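Local coordinates for octaprenyl-diphosphate synthase (Roseobacter denitrificans, PDB 4JXN), which probably makes all-trans-octaprenyl diphosphate, the side-chain precursor of ubiquinone and menaquinone, by adding five isopentenyl units to farnesyl diphosphate with the help of magnesium, at residues A[17-22]-A[65-70]. Sequence-based numbering, arbitrary orientation.
Sequences AYLESD and AAHLCG
H67 reaches across to Y18, L19 and D22, and its side chain accounts for every contact that 65-70 makes with 17-22. Histidine suits the place by offering a ring face, a C-H edge and an N-H at once. H67 CB comes first to the phenol oxygen, 3.8 Å from Y18 OH. One atom further on, H67 CG lies 4.0 Å from Y18 CE1, where the phenol presents an edge to the imidazole face. The two planes stand at 87°, a T-shaped pair. Tyrosine is long enough for both its ring edge and its OH to arrive here. H67 CD2, at the imidazole edge, meets the methyl L19 CD2 at 3.7 Å, a buried apolar branch suited to a ring carbon. With CG anti to its carbonyl carbon, H67 swings its ring toward helix 9-34, where NE2 donates to D22 OD2. The modelled separation of H67 NE2 and D22 OD2, 2.4 Å, is too short to be taken literally. Aspartate supplies a short carboxylate nearly coplanar with the imidazole, 13° apart, and such a bond would help to set the ring's rotation. A Schellman motif with G70 at positive phi ends helix 57-68. The contact thus ties helix 9-34 to that C-terminal end, while H76 of helix 75-94 packs edge-to-face with H67 and helix 317-330 touches Y18 through V318 and M321.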
ATOM      1  N   ALA A  17     -25.671  -2.907 -19.123  1.00 69.72           N
ATOM      2  CA  ALA A  17     -27.021  -2.398 -18.837  1.00 68.77           C
ATOM      3  C   ALA A  17     -27.645  -3.059 -17.608  1.00 60.67           C
ATOM      4  O   ALA A  17     -28.394  -2.433 -16.867  1.00 60.64           O
ATOM      5  CB  ALA A  17     -27.924  -2.600 -20.047  1.00 84.57           C
ATOM      6  N   TYR A  18     -27.343  -4.330 -17.393  1.00 57.27           N
ATOM      7  CA  TYR A  18     -27.846  -5.028 -16.213  1.00 70.87           C
ATOM      8  C   TYR A  18     -27.171  -4.487 -14.952  1.00 75.63           C
ATOM      9  O   TYR A  18     -27.816  -4.297 -13.931  1.00 63.28           O
ATOM     10  CB  TYR A  18     -27.604  -6.523 -16.353  1.00 50.89           C
ATOM     11  CG  TYR A  18     -28.047  -7.345 -15.167  1.00 65.28           C
ATOM     12  CD1 TYR A  18     -27.210  -7.524 -14.073  1.00 68.12           C
ATOM     13  CD2 TYR A  18     -29.290  -7.965 -15.150  1.00 59.33           C
ATOM     14  CE1 TYR A  18     -27.603  -8.276 -12.981  1.00103.18           C
ATOM     15  CE2 TYR A  18     -29.693  -8.727 -14.060  1.00 87.15           C
ATOM     16  CZ  TYR A  18     -28.843  -8.878 -12.979  1.00 80.09           C
ATOM     17  OH  TYR A  18     -29.218  -9.626 -11.888  1.00 96.69           O
ATOM     18  N   LEU A  19     -25.873  -4.221 -15.043  1.00 55.36           N
ATOM     19  CA  LEU A  19     -25.099  -3.745 -13.904  1.00 78.52           C
ATOM     20  C   LEU A  19     -25.085  -2.234 -13.809  1.00 64.50           C
ATOM     21  O   LEU A  19     -24.440  -1.683 -12.916  1.00 86.00           O
ATOM     22  CB  LEU A  19     -23.660  -4.233 -14.022  1.00 66.59           C
ATOM     23  CG  LEU A  19     -23.524  -5.740 -13.914  1.00 74.33           C
ATOM     24  CD1 LEU A  19     -22.100  -6.151 -14.251  1.00102.38           C
ATOM     25  CD2 LEU A  19     -23.930  -6.203 -12.520  1.00 56.75           C
ATOM     26  N   GLU A  20     -25.790  -1.582 -14.732  1.00 89.64           N
ATOM     27  CA  GLU A  20     -25.788  -0.124 -14.895  1.00 84.37           C
ATOM     28  C   GLU A  20     -25.848   0.642 -13.578  1.00142.53           C
ATOM     29  O   GLU A  20     -25.059   1.565 -13.340  1.00 62.99           O
ATOM     30  CB  GLU A  20     -26.980   0.278 -15.783  1.00106.09           C
ATOM     31  CG  GLU A  20     -27.518   1.698 -15.612  1.00163.67           C
ATOM     32  CD  GLU A  20     -26.469   2.777 -15.809  1.00200.00           C
ATOM     33  OE1 GLU A  20     -25.379   2.476 -16.350  1.00132.74           O
ATOM     34  OE2 GLU A  20     -26.742   3.932 -15.416  1.00138.68           O
ATOM     35  N   SER A  21     -26.794   0.254 -12.733  1.00 45.25           N
ATOM     36  CA  SER A  21     -27.114   1.009 -11.536  1.00 64.65           C
ATOM     37  C   SER A  21     -26.043   0.796 -10.465  1.00 81.44           C
ATOM     38  O   SER A  21     -25.596   1.743  -9.820  1.00 72.29           O
ATOM     39  CB  SER A  21     -28.500   0.586 -11.020  1.00 51.19           C
ATOM     40  OG  SER A  21     -28.510  -0.784 -10.666  1.00 72.09           O
ATOM     41  N   ASP A  22     -25.635  -0.457 -10.284  1.00 75.30           N
ATOM     42  CA  ASP A  22     -24.588  -0.784  -9.325  1.00 56.13           C
ATOM     43  C   ASP A  22     -23.271  -0.116  -9.693  1.00 59.55           C
ATOM     44  O   ASP A  22     -22.574   0.378  -8.820  1.00 73.23           O
ATOM     45  CB  ASP A  22     -24.425  -2.293  -9.208  1.00 57.79           C
ATOM     46  CG  ASP A  22     -25.575  -2.949  -8.448  1.00 55.32           C
ATOM     47  OD1 ASP A  22     -26.444  -2.233  -7.906  1.00100.54           O
ATOM     48  OD2 ASP A  22     -25.608  -4.190  -8.391  1.00 71.68           O
ATOM     49  N   ALA A  65     -20.774 -11.267  -9.976  1.00 53.80           N
ATOM     50  CA  ALA A  65     -20.661 -12.491  -9.195  1.00 42.63           C
ATOM     51  C   ALA A  65     -21.651 -12.492  -8.022  1.00 76.08           C
ATOM     52  O   ALA A  65     -22.231 -13.517  -7.679  1.00 45.25           O
ATOM     53  CB  ALA A  65     -19.244 -12.702  -8.705  1.00 47.47           C
ATOM     54  N   ALA A  66     -21.849 -11.332  -7.426  1.00 59.47           N
ATOM     55  CA  ALA A  66     -22.783 -11.205  -6.322  1.00 68.05           C
ATOM     56  C   ALA A  66     -24.199 -11.474  -6.793  1.00 74.23           C
ATOM     57  O   ALA A  66     -24.916 -12.268  -6.191  1.00 52.82           O
ATOM     58  CB  ALA A  66     -22.677  -9.819  -5.710  1.00 73.24           C
ATOM     59  N   HIS A  67     -24.598 -10.813  -7.874  1.00 53.29           N
ATOM     60  CA  HIS A  67     -25.945 -10.996  -8.423  1.00 61.57           C
ATOM     61  C   HIS A  67     -26.161 -12.439  -8.876  1.00 89.43           C
ATOM     62  O   HIS A  67     -27.200 -13.047  -8.599  1.00 59.77           O
ATOM     63  CB  HIS A  67     -26.198 -10.034  -9.579  1.00 46.90           C
ATOM     64  CG  HIS A  67     -26.350  -8.602  -9.158  1.00 63.53           C
ATOM     65  ND1 HIS A  67     -27.303  -8.186  -8.253  1.00 83.60           N
ATOM     66  CD2 HIS A  67     -25.683  -7.486  -9.540  1.00 79.70           C
ATOM     67  CE1 HIS A  67     -27.206  -6.880  -8.082  1.00 68.79           C
ATOM     68  NE2 HIS A  67     -26.234  -6.431  -8.853  1.00 78.13           N
ATOM     69  N   LEU A  68     -25.162 -13.002  -9.540  1.00 58.15           N
ATOM     70  CA  LEU A  68     -25.248 -14.394  -9.962  1.00 60.71           C
ATOM     71  C   LEU A  68     -25.612 -15.335  -8.806  1.00 72.87           C
ATOM     72  O   LEU A  68     -26.310 -16.325  -9.012  1.00 76.12           O
ATOM     73  CB  LEU A  68     -23.938 -14.827 -10.618  1.00 52.98           C
ATOM     74  CG  LEU A  68     -23.793 -16.284 -11.067  1.00 61.68           C
ATOM     75  CD1 LEU A  68     -24.840 -16.693 -12.092  1.00 68.57           C
ATOM     76  CD2 LEU A  68     -22.395 -16.478 -11.618  1.00 53.68           C
ATOM     77  N   CYS A  69     -25.143 -15.025  -7.600  1.00 72.02           N
ATOM     78  CA  CYS A  69     -25.418 -15.856  -6.419  1.00102.73           C
ATOM     79  C   CYS A  69     -26.585 -15.333  -5.553  1.00 50.65           C
ATOM     80  O   CYS A  69     -26.775 -15.783  -4.422  1.00 92.86           O
ATOM     81  CB  CYS A  69     -24.143 -15.978  -5.579  1.00 90.25           C
ATOM     82  SG  CYS A  69     -22.723 -16.663  -6.472  1.00 74.19           S
ATOM     83  N   GLY A  70     -27.346 -14.378  -6.083  1.00 64.25           N
ATOM     84  CA  GLY A  70     -28.559 -13.880  -5.434  1.00 93.58           C
ATOM     85  C   GLY A  70     -28.380 -12.955  -4.239  1.00 91.70           C
ATOM     86  O   GLY A  70     -29.225 -12.936  -3.346  1.00 87.94           O
TER